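Dihydroorotase (Saccharomyces cerevisiae S288C, PDB 6L0A) catalyses the reversible ring closure of N-carbamoyl-L-aspartate to (S)-dihydroorotate, the third step of de novo pyrimidine synthesis, using two zinc ions per subunit. Local coordinates at residues S322-I326 / V359-R364; I287-F291 / L300-V304; P66-L71 / E318-D323; A21-V26 / D340-I346; V243-V247 / V290-A296. All coordinates share one frame; numbering follows the deposited sequence.

Contact 1 of 5, residues S322-I326 / V359-R364; sequences SDKAI and VRWEPR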
# COMPACT_ATOMS: atom_id res chain seq x y z
N SER C 322 18.07 -6.79 37.19
CA SER C 322 17.15 -5.87 37.85
C SER C 322 17.39 -4.42 37.44
O SER C 322 16.73 -3.53 37.99
CB SER C 322 17.27 -6.01 39.37
OG SER C 322 18.62 -6.02 39.79
N ASP C 323 18.28 -4.17 36.48
CA ASP C 323 18.51 -2.81 35.98
C ASP C 323 17.20 -2.17 35.54
O ASP C 323 16.33 -2.83 34.98
CB ASP C 323 19.49 -2.81 34.81
CG ASP C 323 20.89 -3.21 35.20
OD1 ASP C 323 21.16 -3.34 36.41
OD2 ASP C 323 21.72 -3.40 34.29
N LYS C 324 17.08 -0.87 35.80
CA LYS C 324 15.87 -0.13 35.50
C LYS C 324 16.10 0.74 34.28
O LYS C 324 17.19 1.31 34.12
CB LYS C 324 15.45 0.74 36.69
CG LYS C 324 14.89 -0.04 37.87
CD LYS C 324 15.16 0.69 39.19
CE LYS C 324 16.59 1.20 39.27
NZ LYS C 324 16.92 1.79 40.60
N ALA C 325 15.10 0.85 33.42
CA ALA C 325 15.22 1.66 32.22
C ALA C 325 14.83 3.10 32.56
O ALA C 325 13.71 3.35 33.01
CB ALA C 325 14.36 1.10 31.08
N ILE C 326 15.75 4.03 32.36
CA ILE C 326 15.54 5.43 32.68
C ILE C 326 15.39 6.20 31.38
O ILE C 326 16.32 6.27 30.57
CB ILE C 326 16.69 6.00 33.53
CG1 ILE C 326 16.94 5.13 34.76
CG2 ILE C 326 16.39 7.44 33.93
CD1 ILE C 326 15.77 5.05 35.71
N VAL C 359 17.24 6.77 26.23
CA VAL C 359 17.06 5.76 27.27
C VAL C 359 18.43 5.25 27.73
O VAL C 359 19.34 5.07 26.91
CB VAL C 359 16.15 4.59 26.80
CG1 VAL C 359 16.81 3.78 25.70
CG2 VAL C 359 15.78 3.69 27.98
N ARG C 360 18.56 5.06 29.04
CA ARG C 360 19.74 4.48 29.66
C ARG C 360 19.28 3.55 30.78
O ARG C 360 18.09 3.49 31.10
CB ARG C 360 20.68 5.57 30.20
CG ARG C 360 20.11 6.34 31.38
CD ARG C 360 21.19 7.15 32.10
NE ARG C 360 20.75 7.54 33.44
CZ ARG C 360 20.15 8.70 33.71
NH1 ARG C 360 19.92 9.57 32.74
NH2 ARG C 360 19.77 8.99 34.95
N TRP C 361 20.24 2.86 31.39
CA TRP C 361 19.96 1.83 32.39
C TRP C 361 20.59 2.19 33.73
O TRP C 361 21.72 2.68 33.78
CB TRP C 361 20.49 0.48 31.93
CG TRP C 361 19.76 -0.04 30.75
CD1 TRP C 361 20.10 0.11 29.44
CD2 TRP C 361 18.53 -0.78 30.77
NE1 TRP C 361 19.16 -0.49 28.63
CE2 TRP C 361 18.18 -1.04 29.42
CE3 TRP C 361 17.69 -1.24 31.79
CZ2 TRP C 361 17.04 -1.76 29.08
CZ3 TRP C 361 16.55 -1.94 31.44
CH2 TRP C 361 16.23 -2.19 30.09
N GLU C 362 19.85 1.93 34.81
CA GLU C 362 20.39 2.14 36.14
C GLU C 362 20.22 0.91 37.01
O GLU C 362 19.16 0.27 36.99
CB GLU C 362 19.73 3.35 36.81
CG GLU C 362 20.40 4.65 36.45
CD GLU C 362 20.14 5.72 37.48
OE1 GLU C 362 20.08 5.38 38.68
OE2 GLU C 362 19.99 6.90 37.09
N PRO C 363 21.24 0.56 37.79
CA PRO C 363 21.14 -0.62 38.66
C PRO C 363 20.11 -0.44 39.76
O PRO C 363 19.77 0.68 40.17
CB PRO C 363 22.55 -0.76 39.25
CG PRO C 363 23.15 0.60 39.13
CD PRO C 363 22.56 1.20 37.87
N ARG C 364 19.61 -1.57 40.25
CA ARG C 364 18.88 -1.61 41.51
C ARG C 364 19.92 -1.71 42.62
O ARG C 364 20.68 -2.69 42.69
CB ARG C 364 17.91 -2.79 41.54
CG ARG C 364 17.30 -3.05 42.91
CD ARG C 364 16.58 -4.39 42.97
NE ARG C 364 15.61 -4.54 41.89
CZ ARG C 364 14.69 -5.50 41.84
NH1 ARG C 364 14.61 -6.39 42.83
NH2 ARG C 364 13.84 -5.57 40.81
O HOH W 1 20.49 -4.07 38.92
O HOH W 2 14.23 -3.17 39.55

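Contact 2 of 5, residues I287-F291 / L300-V304; sequences IAQVF and LKGFV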
# COMPACT_ATOMS: atom_id res chain seq x y z
N ILE C 287 8.00 5.14 21.58
CA ILE C 287 6.75 5.19 22.33
C ILE C 287 6.67 6.47 23.15
O ILE C 287 5.61 7.09 23.27
CB ILE C 287 6.63 3.94 23.21
CG1 ILE C 287 6.65 2.67 22.34
CG2 ILE C 287 5.37 4.00 24.03
CD1 ILE C 287 5.47 2.59 21.38
N ALA C 288 7.80 6.88 23.72
CA ALA C 288 7.83 8.11 24.51
C ALA C 288 7.45 9.31 23.66
O ALA C 288 6.78 10.23 24.14
CB ALA C 288 9.22 8.30 25.12
N GLN C 289 7.84 9.30 22.39
CA GLN C 289 7.44 10.38 21.48
C GLN C 289 5.92 10.51 21.44
O GLN C 289 5.38 11.63 21.52
CB GLN C 289 8.00 10.11 20.08
CG GLN C 289 8.03 11.35 19.18
CD GLN C 289 8.86 12.46 19.79
OE1 GLN C 289 9.99 12.23 20.24
NE2 GLN C 289 8.31 13.67 19.79
N VAL C 290 5.22 9.39 21.35
CA VAL C 290 3.77 9.40 21.25
C VAL C 290 3.15 9.89 22.55
O VAL C 290 2.23 10.72 22.55
CB VAL C 290 3.25 8.01 20.87
CG1 VAL C 290 1.72 8.00 20.84
CG2 VAL C 290 3.85 7.59 19.54
N PHE C 291 3.62 9.36 23.68
CA PHE C 291 3.01 9.73 24.96
C PHE C 291 3.28 11.19 25.30
O PHE C 291 2.42 11.85 25.89
CB PHE C 291 3.53 8.80 26.06
CG PHE C 291 2.82 7.46 26.11
CD1 PHE C 291 3.02 6.52 25.10
CD2 PHE C 291 1.97 7.15 27.15
CE1 PHE C 291 2.38 5.29 25.15
CE2 PHE C 291 1.32 5.92 27.21
CZ PHE C 291 1.53 4.99 26.20
N LEU C 300 2.89 6.17 30.63
CA LEU C 300 3.88 5.44 29.86
C LEU C 300 4.33 4.18 30.59
O LEU C 300 4.43 3.11 29.97
CB LEU C 300 5.09 6.33 29.56
CG LEU C 300 6.18 5.67 28.74
CD1 LEU C 300 5.64 5.31 27.35
CD2 LEU C 300 7.42 6.55 28.62
N LYS C 301 4.59 4.28 31.89
CA LYS C 301 5.11 3.12 32.62
C LYS C 301 4.13 1.96 32.58
O LYS C 301 4.54 0.80 32.50
CB LYS C 301 5.42 3.50 34.07
CG LYS C 301 5.87 2.32 34.92
CD LYS C 301 6.86 2.73 36.00
CE LYS C 301 7.46 1.51 36.67
NZ LYS C 301 6.40 0.69 37.31
N GLY C 302 2.83 2.24 32.63
CA GLY C 302 1.86 1.17 32.52
C GLY C 302 1.93 0.48 31.17
O GLY C 302 1.92 -0.75 31.09
N PHE C 303 2.07 1.27 30.09
CA PHE C 303 1.99 0.71 28.74
C PHE C 303 3.23 -0.10 28.40
O PHE C 303 3.12 -1.12 27.71
CB PHE C 303 1.78 1.84 27.73
CG PHE C 303 1.74 1.36 26.30
CD1 PHE C 303 0.64 0.68 25.82
CD2 PHE C 303 2.80 1.61 25.45
CE1 PHE C 303 0.60 0.22 24.49
CE2 PHE C 303 2.77 1.17 24.12
CZ PHE C 303 1.67 0.48 23.66
N VAL C 304 4.41 0.31 28.86
CA VAL C 304 5.66 -0.35 28.51
C VAL C 304 6.25 -1.17 29.65
O VAL C 304 7.36 -1.69 29.49
CB VAL C 304 6.71 0.64 27.99
CG1 VAL C 304 6.18 1.41 26.77
CG2 VAL C 304 7.15 1.60 29.09

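Contact 3 of 5, residues P66-L71 / E318-D323; sequences PKTTFL and EVASSD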
# COMPACT_ATOMS: atom_id res chain seq x y z
N PRO C 66 23.23 -11.15 28.03
CA PRO C 66 23.04 -11.79 29.35
C PRO C 66 22.13 -11.01 30.29
O PRO C 66 21.66 -11.59 31.26
CB PRO C 66 24.47 -11.90 29.90
CG PRO C 66 25.36 -11.82 28.69
CD PRO C 66 24.65 -10.89 27.75
N LYS C 67 21.87 -9.72 30.04
CA LYS C 67 21.02 -8.95 30.94
C LYS C 67 19.57 -8.86 30.47
O LYS C 67 18.76 -8.21 31.15
CB LYS C 67 21.59 -7.55 31.14
CG LYS C 67 23.06 -7.56 31.59
CD LYS C 67 23.59 -6.15 31.81
CE LYS C 67 25.09 -6.19 32.12
NZ LYS C 67 25.64 -4.85 32.45
N THR C 68 19.23 -9.47 29.35
CA THR C 68 17.87 -9.44 28.81
C THR C 68 17.10 -10.68 29.26
O THR C 68 17.62 -11.79 29.25
CB THR C 68 17.93 -9.37 27.28
OG1 THR C 68 18.60 -8.16 26.91
CG2 THR C 68 16.53 -9.36 26.68
N THR C 69 15.86 -10.46 29.67
CA THR C 69 14.98 -11.55 30.11
C THR C 69 14.17 -12.03 28.92
O THR C 69 13.43 -11.25 28.33
CB THR C 69 14.07 -11.06 31.23
OG1 THR C 69 14.88 -10.72 32.37
CG2 THR C 69 13.04 -12.13 31.60
N PHE C 70 14.31 -13.31 28.57
CA PHE C 70 13.73 -13.87 27.35
C PHE C 70 12.57 -14.78 27.71
O PHE C 70 12.75 -15.76 28.44
CB PHE C 70 14.78 -14.65 26.57
CG PHE C 70 15.81 -13.78 25.92
CD1 PHE C 70 15.46 -12.97 24.86
CD2 PHE C 70 17.12 -13.76 26.39
CE1 PHE C 70 16.40 -12.15 24.25
CE2 PHE C 70 18.07 -12.93 25.80
CZ PHE C 70 17.71 -12.13 24.72
N LEU C 71 11.38 -14.46 27.20
CA LEU C 71 10.21 -15.32 27.28
C LEU C 71 9.97 -15.91 25.90
O LEU C 71 9.96 -15.18 24.91
CB LEU C 71 8.99 -14.55 27.75
CG LEU C 71 9.14 -13.71 29.03
CD1 LEU C 71 7.86 -12.91 29.29
CD2 LEU C 71 9.50 -14.60 30.23
N GLU C 318 12.44 -14.69 37.66
CA GLU C 318 12.79 -15.00 36.28
C GLU C 318 13.69 -13.95 35.65
O GLU C 318 14.20 -14.17 34.55
CB GLU C 318 11.55 -15.13 35.40
CG GLU C 318 10.29 -15.60 36.09
CD GLU C 318 9.13 -15.61 35.13
OE1 GLU C 318 9.35 -16.06 33.98
OE2 GLU C 318 8.03 -15.15 35.49
N VAL C 319 13.90 -12.84 36.32
CA VAL C 319 14.45 -11.66 35.68
C VAL C 319 15.96 -11.82 35.54
O VAL C 319 16.66 -12.14 36.50
CB VAL C 319 14.04 -10.39 36.43
CG1 VAL C 319 15.04 -9.33 36.24
CG2 VAL C 319 12.61 -9.93 35.91
N ALA C 320 16.47 -11.62 34.32
CA ALA C 320 17.90 -11.74 34.06
C ALA C 320 18.72 -10.60 34.66
O ALA C 320 19.93 -10.77 34.88
CB ALA C 320 18.17 -11.77 32.54
N SER C 321 18.13 -9.43 34.87
CA SER C 321 18.82 -8.26 35.41
C SER C 321 17.78 -7.32 36.00
O SER C 321 16.74 -7.07 35.38
CB SER C 321 19.64 -7.54 34.34
OG SER C 321 19.88 -6.19 34.70
N SER C 322 18.07 -6.79 37.19
CA SER C 322 17.15 -5.87 37.85
C SER C 322 17.39 -4.42 37.44
O SER C 322 16.73 -3.53 37.99
CB SER C 322 17.27 -6.01 39.37
OG SER C 322 18.62 -6.02 39.79
N ASP C 323 18.28 -4.17 36.48
CA ASP C 323 18.51 -2.81 35.98
C ASP C 323 17.20 -2.17 35.54
O ASP C 323 16.33 -2.83 34.98
CB ASP C 323 19.49 -2.81 34.81
CG ASP C 323 20.89 -3.21 35.20
OD1 ASP C 323 21.16 -3.34 36.41
OD2 ASP C 323 21.72 -3.40 34.29
O HOH W 3 24.19 -4.84 34.67

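Contact 4 of 5, residues A21-V26 / D340-I346; sequences AMCELV and DGKDISI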
# COMPACT_ATOMS: atom_id res chain seq x y z
N ALA C 21 23.71 -14.27 11.77
CA ALA C 21 24.32 -12.94 11.89
C ALA C 21 23.28 -11.88 12.21
O ALA C 21 23.57 -10.93 12.96
CB ALA C 21 25.06 -12.58 10.60
N MET C 22 22.08 -11.98 11.63
CA MET C 22 21.05 -11.01 11.95
C MET C 22 20.75 -11.02 13.44
O MET C 22 20.61 -9.96 14.06
CB MET C 22 19.78 -11.29 11.13
CG MET C 22 18.64 -10.32 11.42
SD MET C 22 19.05 -8.64 10.91
CE MET C 22 18.57 -8.68 9.17
N CYS C 23 20.67 -12.22 14.03
CA CYS C 23 20.41 -12.36 15.46
C CYS C 23 21.53 -11.73 16.29
O CYS C 23 21.26 -11.11 17.32
CB CYS C 23 20.26 -13.83 15.81
SG CYS C 23 19.74 -14.16 17.51
N GLU C 24 22.78 -11.92 15.87
CA GLU C 24 23.89 -11.31 16.59
C GLU C 24 23.82 -9.79 16.53
O GLU C 24 24.20 -9.11 17.50
CB GLU C 24 25.21 -11.81 16.00
CG GLU C 24 25.35 -13.32 16.07
CD GLU C 24 26.72 -13.80 15.65
OE1 GLU C 24 27.56 -12.96 15.27
OE2 GLU C 24 26.95 -15.03 15.71
N LEU C 25 23.33 -9.24 15.42
CA LEU C 25 23.19 -7.79 15.32
C LEU C 25 22.08 -7.28 16.23
O LEU C 25 22.26 -6.31 16.96
CB LEU C 25 22.93 -7.40 13.87
CG LEU C 25 22.61 -5.95 13.50
CD1 LEU C 25 23.65 -4.97 14.04
CD2 LEU C 25 22.51 -5.83 11.99
N VAL C 26 20.93 -7.95 16.21
CA VAL C 26 19.70 -7.35 16.72
C VAL C 26 19.46 -7.65 18.20
O VAL C 26 18.91 -6.81 18.90
CB VAL C 26 18.52 -7.82 15.85
CG1 VAL C 26 17.20 -7.51 16.53
CG2 VAL C 26 18.62 -7.14 14.49
N ASP C 340 25.81 -4.15 10.84
CA ASP C 340 26.81 -4.92 11.58
C ASP C 340 28.21 -4.77 11.00
O ASP C 340 29.13 -5.43 11.47
CB ASP C 340 26.42 -6.40 11.64
CG ASP C 340 26.46 -7.10 10.28
OD1 ASP C 340 26.66 -6.43 9.24
OD2 ASP C 340 26.29 -8.33 10.26
N GLY C 341 28.38 -3.93 9.98
CA GLY C 341 29.67 -3.77 9.34
C GLY C 341 30.09 -4.91 8.45
O GLY C 341 31.18 -4.84 7.85
N LYS C 342 29.29 -5.97 8.34
CA LYS C 342 29.60 -7.04 7.40
C LYS C 342 28.60 -7.02 6.25
O LYS C 342 28.66 -6.12 5.41
CB LYS C 342 29.63 -8.39 8.13
CG LYS C 342 30.76 -8.47 9.16
CD LYS C 342 30.65 -9.69 10.06
CE LYS C 342 30.16 -9.31 11.45
NZ LYS C 342 31.28 -9.08 12.40
N ASP C 343 27.67 -7.97 6.21
CA ASP C 343 26.76 -8.08 5.07
C ASP C 343 25.35 -7.57 5.35
O ASP C 343 24.49 -7.70 4.47
CB ASP C 343 26.69 -9.53 4.59
CG ASP C 343 28.00 -10.01 4.00
OD1 ASP C 343 28.96 -9.20 3.92
OD2 ASP C 343 28.08 -11.20 3.61
N ILE C 344 25.07 -7.01 6.53
CA ILE C 344 23.69 -6.71 6.92
C ILE C 344 23.55 -5.21 7.17
O ILE C 344 24.26 -4.64 8.01
CB ILE C 344 23.27 -7.51 8.16
CG1 ILE C 344 23.27 -9.00 7.84
CG2 ILE C 344 21.89 -7.06 8.64
CD1 ILE C 344 22.92 -9.90 9.03
N SER C 345 22.61 -4.58 6.45
CA SER C 345 22.15 -3.24 6.74
C SER C 345 20.64 -3.26 6.89
O SER C 345 19.94 -3.83 6.05
CB SER C 345 22.55 -2.26 5.63
OG SER C 345 23.95 -2.31 5.40
N ILE C 346 20.13 -2.63 7.95
CA ILE C 346 18.70 -2.51 8.20
C ILE C 346 18.34 -1.04 8.21
O ILE C 346 19.04 -0.22 8.81
CB ILE C 346 18.31 -3.15 9.55
CG1 ILE C 346 18.69 -4.62 9.61
CG2 ILE C 346 16.81 -2.96 9.82
CD1 ILE C 346 18.88 -5.09 11.04
O HOH W 4 26.04 -9.61 12.64

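Contact 5 of 5, residues V243-V247 / V290-A296; sequences VKAAV and VFEEQNA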
# COMPACT_ATOMS: atom_id res chain seq x y z
N VAL C 243 -3.84 5.21 18.98
CA VAL C 243 -3.11 6.11 19.87
C VAL C 243 -3.91 6.34 21.15
O VAL C 243 -3.35 6.33 22.25
CB VAL C 243 -2.75 7.42 19.15
CG1 VAL C 243 -2.29 8.47 20.14
CG2 VAL C 243 -1.64 7.16 18.12
N LYS C 244 -5.24 6.50 21.03
CA LYS C 244 -6.07 6.71 22.21
C LYS C 244 -6.06 5.48 23.11
O LYS C 244 -6.05 5.60 24.34
CB LYS C 244 -7.50 7.07 21.82
CG LYS C 244 -7.73 8.57 21.57
CD LYS C 244 -9.20 8.96 21.70
CE LYS C 244 -9.45 9.84 22.93
NZ LYS C 244 -8.95 11.24 22.76
N ALA C 245 -6.08 4.28 22.52
CA ALA C 245 -5.98 3.06 23.31
C ALA C 245 -4.63 2.99 24.01
O ALA C 245 -4.55 2.62 25.19
CB ALA C 245 -6.21 1.83 22.43
N ALA C 246 -3.55 3.35 23.31
CA ALA C 246 -2.21 3.16 23.87
C ALA C 246 -1.98 4.04 25.09
O ALA C 246 -1.28 3.65 26.03
CB ALA C 246 -1.15 3.45 22.82
N VAL C 247 -2.55 5.24 25.09
CA VAL C 247 -2.40 6.15 26.22
C VAL C 247 -3.58 6.08 27.18
O VAL C 247 -3.71 6.92 28.07
CB VAL C 247 -2.16 7.59 25.74
CG1 VAL C 247 -0.89 7.66 24.91
CG2 VAL C 247 -3.36 8.09 24.95
N VAL C 290 5.22 9.39 21.35
CA VAL C 290 3.77 9.40 21.25
C VAL C 290 3.15 9.89 22.55
O VAL C 290 2.23 10.72 22.55
CB VAL C 290 3.25 8.01 20.87
CG1 VAL C 290 1.72 8.00 20.84
CG2 VAL C 290 3.85 7.59 19.54
N PHE C 291 3.62 9.36 23.68
CA PHE C 291 3.01 9.73 24.96
C PHE C 291 3.28 11.19 25.30
O PHE C 291 2.42 11.85 25.89
CB PHE C 291 3.53 8.80 26.06
CG PHE C 291 2.82 7.46 26.11
CD1 PHE C 291 3.02 6.52 25.10
CD2 PHE C 291 1.97 7.15 27.15
CE1 PHE C 291 2.38 5.29 25.15
CE2 PHE C 291 1.32 5.92 27.21
CZ PHE C 291 1.53 4.99 26.20
N GLU C 292 4.43 11.72 24.90
CA GLU C 292 4.69 13.14 25.08
C GLU C 292 3.74 13.98 24.24
O GLU C 292 3.08 14.90 24.75
CB GLU C 292 6.14 13.46 24.72
CG GLU C 292 6.40 14.95 24.60
CD GLU C 292 7.81 15.33 25.00
OE1 GLU C 292 8.76 14.85 24.35
OE2 GLU C 292 7.96 16.09 25.98
N GLU C 293 3.63 13.67 22.95
CA GLU C 293 2.74 14.42 22.07
C GLU C 293 1.29 14.32 22.53
O GLU C 293 0.51 15.26 22.32
CB GLU C 293 2.91 13.93 20.63
CG GLU C 293 4.32 14.20 20.05
CD GLU C 293 4.54 13.62 18.67
OE1 GLU C 293 3.62 12.94 18.15
OE2 GLU C 293 5.64 13.82 18.10
N GLN C 294 0.92 13.23 23.19
CA GLN C 294 -0.44 13.07 23.69
C GLN C 294 -0.63 13.62 25.09
O GLN C 294 -1.74 13.52 25.63
CB GLN C 294 -0.85 11.59 23.67
CG GLN C 294 -0.89 10.99 22.28
CD GLN C 294 -1.72 11.81 21.32
OE1 GLN C 294 -2.91 12.04 21.55
NE2 GLN C 294 -1.10 12.25 20.23
N ASN C 295 0.41 14.17 25.70
CA ASN C 295 0.33 14.71 27.06
C ASN C 295 -0.14 13.63 28.03
O ASN C 295 -1.01 13.85 28.87
CB ASN C 295 -0.58 15.93 27.10
CG ASN C 295 -0.07 17.01 26.24
OD1 ASN C 295 -0.82 17.70 25.55
ND2 ASN C 295 1.25 17.17 26.23
N ALA C 296 0.47 12.46 27.91
CA ALA C 296 0.07 11.33 28.73
C ALA C 296 1.28 10.56 29.25
O ALA C 296 1.20 9.35 29.47
CB ALA C 296 -0.85 10.40 27.94

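Contact 1 of 5, residues S322-I326 / V359-R364
Lys324 pairs with Glu362, and Ile326 with Arg360, as antiparallel hydrogen-bonded pairs with two backbone bonds each. The bond from Lys324 N to Glu362 O is 2.7 Å and nearly straight. Ala325 and Trp361 form the non-hydrogen-bonded pair between them.

On the face carrying these two, the contact is CH-pi. Ala325 CB lies over the six-membered ring of Trp361, 4.0 Å from its centroid, and Asp323 O sits at the ring edge. Trp361 NE1 is bonded to Arg31 O.

The other face carries charged groups with Ile326 packed among them. Arg360 NH2 gives a straight bond along its strand to Glu362 OE2, 3.0 Å away, in the guanidinium plane, and forms a salt bridge with Glu4. Ile326 CG2 covers one face of this guanidinium, 3.9 Å from Arg360 NH2.

Lys324 bends at chi3 (-45°), and its NZ gives a hydrogen bond to Pro363 O at 3.1 Å, from above the carbonyl plane. Ser322 CB lies over the Arg364 guanidinium, 3.4 Å from Arg364 NE. One water bridges Ser322 OG, Asp323 OD1 and Arg364 N; Asp323 OD2 forms a salt bridge with Arg31.

Backbone bonds thus fix the register, and a lysine-carbonyl bond and water join the ends.

Contact 2 of 5, residues I287-F291 / L300-V304
Phe291 reaches from helix 283-293 into the angle between Leu300 and Phe303 of helix 300-312. The two short helical segments run at 140° to each other, with axes 11.0 Å apart, so the gap is filled mostly by side chains.

From Phe291 CB, the ring is set beside the backbone N (chi1 -81°), which turns it toward Leu300. CG lies under the Leu300 methyl CD1. CD1 of Phe291 is 3.7 Å from CD1 of Leu300. That methyl sits over one face of the ring, 3.8 Å from its centroid, in a CH-pi contact. On the other side of the ring outline, CD2 and CE2 pass the backbone at Leu300 CA. CE1 comes to Phe303 CD2. The tip, Phe291 CZ, meets Phe303 CB at 3.5 Å. The two phenyl rings are oblique, their planes 37° apart.

Ile287 lies one turn earlier on the helix. Its CG2 touches Leu300 CD1 at 3.6 Å, and lies at the edge of the Phe303 ring, 3.8 Å from Phe303 CD2. The same methyl also reaches Val304 CG1. Every touching residue is buried, and no hydrogen bond crosses.

Ile287, Phe303 and Val304 also rest on Phe255 of strand 253-255. This layer of helices over a parallel strand is characteristic of the TIM-barrel fold of metal-dependent hydrolases.

Contact 3 of 5, residues P66-L71 / E318-D323
The carboxylates of Glu318 and Asp323 flank this contact, meeting Leu71 and Lys67 respectively. Glu318 OE1 is 4.0 Å from the methyl Leu71 CD2, and its charge is paired with Arg95. Asp323 OD2, in a salt bridge with Arg31, reaches Lys67 through a water: Lys67 NZ gives to it at 2.7 Å, and the water gives to Asp323 OD2. The direct gap between Lys67 NZ and Asp323 OD2, 4.6 Å, is beyond a salt bridge. Within segment 66-71, Thr68 CG2 lies over one face of the Phe70 ring.

Between the two carboxylates, Thr69 makes the direct polar bond. Ala320 N donates to Thr69 OG1 at 2.7 Å, with a nearly straight N-H (170°). OG1 stands beside the backbone N of Thr69 (chi1 -64°), on the side facing the loop. Ala320 CB packs close to Thr68 O, 3.3 Å away. Ser321 CB lies against Lys67 O at 3.4 Å.

Ser321 OG accepts from Asp323 N and closes an ST turn just before strand 324-328. The loop runs beside strand 69-71, which is hydrogen-bonded to strand 37-40 in the parallel sheet, as in the barrel of amidohydrolases.

Contact 4 of 5, residues A21-V26 / D340-I346
Leu25, Ile344 and Ile346 bury the most surface here, where helix 20-32 meets the hairpin 338-346. Leu25 points into the hairpin and splits its two methyls. CD1 goes to Asp340, 3.9 Å from Asp340 CB. CD2 lies 3.6 Å from Ile344 CG2, and it also meets Ile346 CD1 tip to tip. The Leu25 and Ile344 side chains slide past each other in opposite directions.

Ile344 uses both branches. Its CG2 also takes the Met22 methyl CE, while CD1 reaches the helix backbone, 3.4 Å from Met22 N, and touches Ala21 CB. Ile346 CD1 packs among helix side chains, with Met22 SD at 3.6 Å and Val26 CG2 at 4.0 Å. Bends at chi2 and chi3 carry the Met22 sulfur and methyl over these isoleucines.

Asp340 shapes the turn. OD1 accepts from Lys342 N, 2.8 Å away, which makes an Asx turn, and from Ile344 N, which comes from the opposite face of the carboxylate plane. OD2 takes a water that also gives to Ala21 O. A valine in place of Asp340 would remove OD1 and OD2, and is likely to leave Lys342 N and Ile344 N without their shared acceptor and the water to Ala21 O without its second partner.

The side chain of Val26 is about 7 Å from that of His16, a residue of the zinc site. No direct hydrogen bond crosses between the segments. The contact is therefore apolar in its middle, with a water bridge from Asp340 OD2 to Ala21 O at one side.

Contact 5 of 5, residues V243-V247 / V290-A296
Two neighbouring helices of the barrel's outer layer meet at their C-terminal ends, where Val247 packs on Phe291. Helix 236-246 leads into strand 253-255, and helix 283-293 follows that strand.

Val247 is the first residue past its helix. Its CG1 sits almost over the centre of the Phe291 ring, 3.6 Å from the centroid and 11° off the ring normal, a CH-pi contact. The methyl stands beside the backbone N of Val247 on the side facing the ring, with chi1 at -61°. The Phe291 tip goes further: CZ comes to 3.1 Å from Ala246 O, obliquely to the ring. Ala296 O lies at the ring edge, in plane.

Around this pair, Val247 CB touches Ala296 CB at 3.8 Å. One turn back, Val243 CG1 packs on Gln294 CG at 3.6 Å, crossing that side chain at about a right angle. It also meets Val290 CG1 at 4.1 Å.

A serine in place of Phe291 removes the ring, and would probably open a gap between Val247 CG1 and Leu300 CD1, which lie on its two faces.

The end of helix 283-293 is closed by a Schellman motif. Asn295 has positive phi, and Ala296 N bonds back to Phe291 O at 2.9 Å. That turn brings Ala296 to Val247. No hydrogen bond joins the two segments. Apolar pairing of adjacent helices flanking one strand is the ordinary arrangement of a TIM barrel.

In the fold
Contacts 2 and 5 share Val290 and Phe291 on helix 283-293, and their centres are 7 Å apart. They put Leu300 and Val247 on opposite faces of the one Phe291 ring. They also touch directly, with Phe303 CD1 3.5 Å from Ala246 O. Contacts 1 and 3 share Ser322 and Asp323, at centres 12 Å apart, so the loop that packs beside strand 69-71 runs straight into the antiparallel sheet. Contact 4 touches none of the others; its nearest atoms are about 8 Å from contact 3. Its Met22 side chain is about 10 Å from the bound malate. The Phe303 side chain of contact 2 is about 10 Å from that of His14, a zinc ligand.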